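Local atomic coordinates of PBP domain-containing protein (Vibrio parahaemolyticus, PDB entry 3MUQ), a protein that is of unknown function but, as a member of the periplasmic-binding-protein superfamily, probably binds a small ligand between two lobes. Residues A[79-84]-A[227-232]. Sequence-based numbering, arbitrary orientation.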
loop_
_atom_site.group_PDB
_atom_site.type_symbol
_atom_site.label_atom_id
_atom_site.label_comp_id
_atom_site.label_asym_id
_atom_site.label_seq_id
_atom_site.Cartn_x
_atom_site.Cartn_y
_atom_site.Cartn_z
ATOM N N ARG A 79 -7.761 -5.470 -4.850
ATOM C CA ARG A 79 -7.033 -4.464 -4.116
ATOM C C ARG A 79 -5.563 -4.689 -4.282
ATOM O O ARG A 79 -5.076 -5.825 -4.189
ATOM C CB ARG A 79 -7.397 -4.508 -2.640
ATOM C CG ARG A 79 -8.728 -3.841 -2.344
ATOM C CD ARG A 79 -9.402 -4.541 -1.213
ATOM N NE ARG A 79 -10.644 -3.892 -0.816
ATOM C CZ ARG A 79 -11.229 -4.098 0.353
ATOM N NH1 ARG A 79 -10.674 -4.942 1.214
ATOM N NH2 ARG A 79 -12.360 -3.469 0.663
ATOM N N LYS A 80 -4.851 -3.594 -4.517
ATOM C CA LYS A 80 -3.400 -3.655 -4.622
ATOM C C LYS A 80 -2.803 -3.715 -3.220
ATOM O O LYS A 80 -3.088 -2.868 -2.390
ATOM C CB LYS A 80 -2.888 -2.442 -5.403
ATOM C CG LYS A 80 -3.400 -2.402 -6.847
ATOM C CD LYS A 80 -2.572 -3.310 -7.755
ATOM C CE LYS A 80 -3.141 -3.358 -9.170
ATOM N NZ LYS A 80 -2.229 -4.104 -10.097
ATOM N N LEU A 81 -2.012 -4.749 -2.958
ATOM C CA LEU A 81 -1.375 -4.950 -1.662
ATOM C C LEU A 81 -0.054 -4.208 -1.524
ATOM O O LEU A 81 0.289 -3.706 -0.447
ATOM C CB LEU A 81 -1.092 -6.436 -1.457
ATOM C CG LEU A 81 -2.168 -7.250 -0.766
ATOM C CD1 LEU A 81 -1.685 -8.670 -0.564
ATOM C CD2 LEU A 81 -2.488 -6.599 0.560
HETATM N N MSE A 82 0.717 -4.188 -2.603
HETATM C CA MSE A 82 2.060 -3.649 -2.550
HETATM C C MSE A 82 2.638 -3.621 -3.964
HETATM O O MSE A 82 2.197 -4.381 -4.833
HETATM C CB MSE A 82 2.930 -4.519 -1.629
HETATM C CG MSE A 82 3.307 -5.865 -2.244
HETATM SE SE MSE A 82 4.353 -7.059 -1.077
HETATM C CE MSE A 82 2.905 -8.213 -0.558
ATOM N N TYR A 83 3.600 -2.731 -4.199
ATOM C CA TYR A 83 4.317 -2.707 -5.469
ATOM C C TYR A 83 5.785 -3.016 -5.227
ATOM O O TYR A 83 6.536 -2.140 -4.811
ATOM C CB TYR A 83 4.182 -1.340 -6.147
ATOM C CG TYR A 83 2.768 -0.970 -6.541
ATOM C CD1 TYR A 83 2.305 -1.198 -7.830
ATOM C CD2 TYR A 83 1.887 -0.405 -5.615
ATOM C CE1 TYR A 83 1.010 -0.875 -8.195
ATOM C CE2 TYR A 83 0.603 -0.077 -5.975
ATOM C CZ TYR A 83 0.168 -0.312 -7.264
ATOM O OH TYR A 83 -1.121 0.020 -7.619
ATOM N N ASN A 84 6.194 -4.256 -5.476
ATOM C CA ASN A 84 7.610 -4.644 -5.368
ATOM C C ASN A 84 8.444 -4.141 -6.544
ATOM O O ASN A 84 8.210 -4.532 -7.688
ATOM C CB ASN A 84 7.740 -6.165 -5.263
ATOM C CG ASN A 84 7.664 -6.650 -3.844
ATOM O OD1 ASN A 84 7.722 -5.858 -2.897
ATOM N ND2 ASN A 84 7.554 -7.964 -3.678
ATOM N N ARG A 227 -2.831 -1.929 10.146
ATOM C CA ARG A 227 -2.282 -3.085 10.870
ATOM C C ARG A 227 -1.601 -4.086 9.939
ATOM O O ARG A 227 -0.482 -4.520 10.197
ATOM C CB ARG A 227 -3.357 -3.809 11.686
ATOM C CG ARG A 227 -3.776 -3.074 12.939
ATOM C CD ARG A 227 -5.004 -3.722 13.593
ATOM N NE ARG A 227 -4.638 -4.806 14.499
ATOM C CZ ARG A 227 -4.303 -4.622 15.773
ATOM N NH1 ARG A 227 -4.287 -3.392 16.282
ATOM N NH2 ARG A 227 -3.986 -5.662 16.537
ATOM N N GLY A 228 -2.287 -4.463 8.864
ATOM C CA GLY A 228 -1.745 -5.426 7.931
ATOM C C GLY A 228 -0.576 -4.840 7.165
ATOM O O GLY A 228 0.438 -5.518 6.919
ATOM N N GLN A 229 -0.729 -3.574 6.777
ATOM C CA GLN A 229 0.299 -2.861 6.023
ATOM C C GLN A 229 1.594 -2.765 6.810
ATOM O O GLN A 229 2.675 -2.901 6.241
ATOM C CB GLN A 229 -0.181 -1.456 5.633
ATOM C CG GLN A 229 -1.246 -1.466 4.529
ATOM C CD GLN A 229 -0.697 -1.981 3.207
ATOM O OE1 GLN A 229 0.236 -1.404 2.639
ATOM N NE2 GLN A 229 -1.269 -3.071 2.711
ATOM N N GLU A 230 1.493 -2.527 8.113
ATOM C CA GLU A 230 2.693 -2.486 8.960
ATOM C C GLU A 230 3.497 -3.777 8.797
ATOM O O GLU A 230 4.731 -3.753 8.626
ATOM C CB GLU A 230 2.302 -2.282 10.422
ATOM C CG GLU A 230 3.455 -2.010 11.377
ATOM C CD GLU A 230 2.981 -1.784 12.805
ATOM O OE1 GLU A 230 1.778 -1.995 13.076
ATOM O OE2 GLU A 230 3.808 -1.393 13.661
ATOM N N LEU A 231 2.796 -4.910 8.823
ATOM C CA LEU A 231 3.460 -6.209 8.709
ATOM C C LEU A 231 4.007 -6.479 7.315
ATOM O O LEU A 231 5.112 -7.012 7.166
ATOM C CB LEU A 231 2.514 -7.328 9.131
ATOM C CG LEU A 231 2.127 -7.156 10.599
ATOM C CD1 LEU A 231 0.952 -8.054 10.986
ATOM C CD2 LEU A 231 3.344 -7.405 11.465
ATOM N N ILE A 232 3.228 -6.122 6.296
ATOM C CA ILE A 232 3.675 -6.238 4.911
ATOM C C ILE A 232 4.945 -5.411 4.668
ATOM O O ILE A 232 5.918 -5.888 4.057
ATOM C CB ILE A 232 2.555 -5.792 3.944
ATOM C CG1 ILE A 232 1.410 -6.811 3.974
ATOM C CG2 ILE A 232 3.091 -5.593 2.524
ATOM C CD1 ILE A 232 0.199 -6.376 3.189
#
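The side-chain amide of Gln229 meets strand 79-84 with its outer edge, where the carbonyl oxygen of Leu81, close to the amide plane, lies 3.6 Å from NE2 of Gln229, too loosely placed for a hydrogen bond. At the nitrogen edge CD2 of Leu81 sits nearly in the same plane, 4.3 Å from NE2 of Gln229. CD1 of Ile232, one helical turn on, lies to one side of the plane, above and beyond NE2, at the rim of the amide. A bend at chi2 turns the amide to the strand, and its NE2 is engaged instead by the carbonyl oxygen of Leu223 in helix 213-224, a neighbour that also packs against Leu81.

Ile232 carries most of the remaining contact by dividing its branches between two adjacent strand residues. Its CD1 reaches CD2 of Leu81 at 3.8 Å, the two side chains crossing nearly at right angles. Its CG2 lies 4.0 Å from CE of Met82, deposited as selenomethionine. Met82 holds CG between its backbone N and carbonyl carbon (chi1 73°), and a bend at chi3 completes the path of the methyl to Ile232.

That consecutive strand residues both serve one helix is explained by a classic beta bulge. Leu81 has a helix-like psi (-39°), and the backbones of Leu81 and Met82 both hydrogen-bond to Tyr198 of the antiparallel strand 195-203. The helix segment runs nearly along the strand, inclined by 23° with the axes 9.8 Å apart, so helix 226-236 near the C-terminus lies against the mixed sheet.

The example illustrates a buried interface with no hydrogen bond between its segments: aliphatic and selenoether groups provide the cohesion, while the amide nitrogen of the one polar side chain that touches the strand is bonded to a third element, helix 213-224.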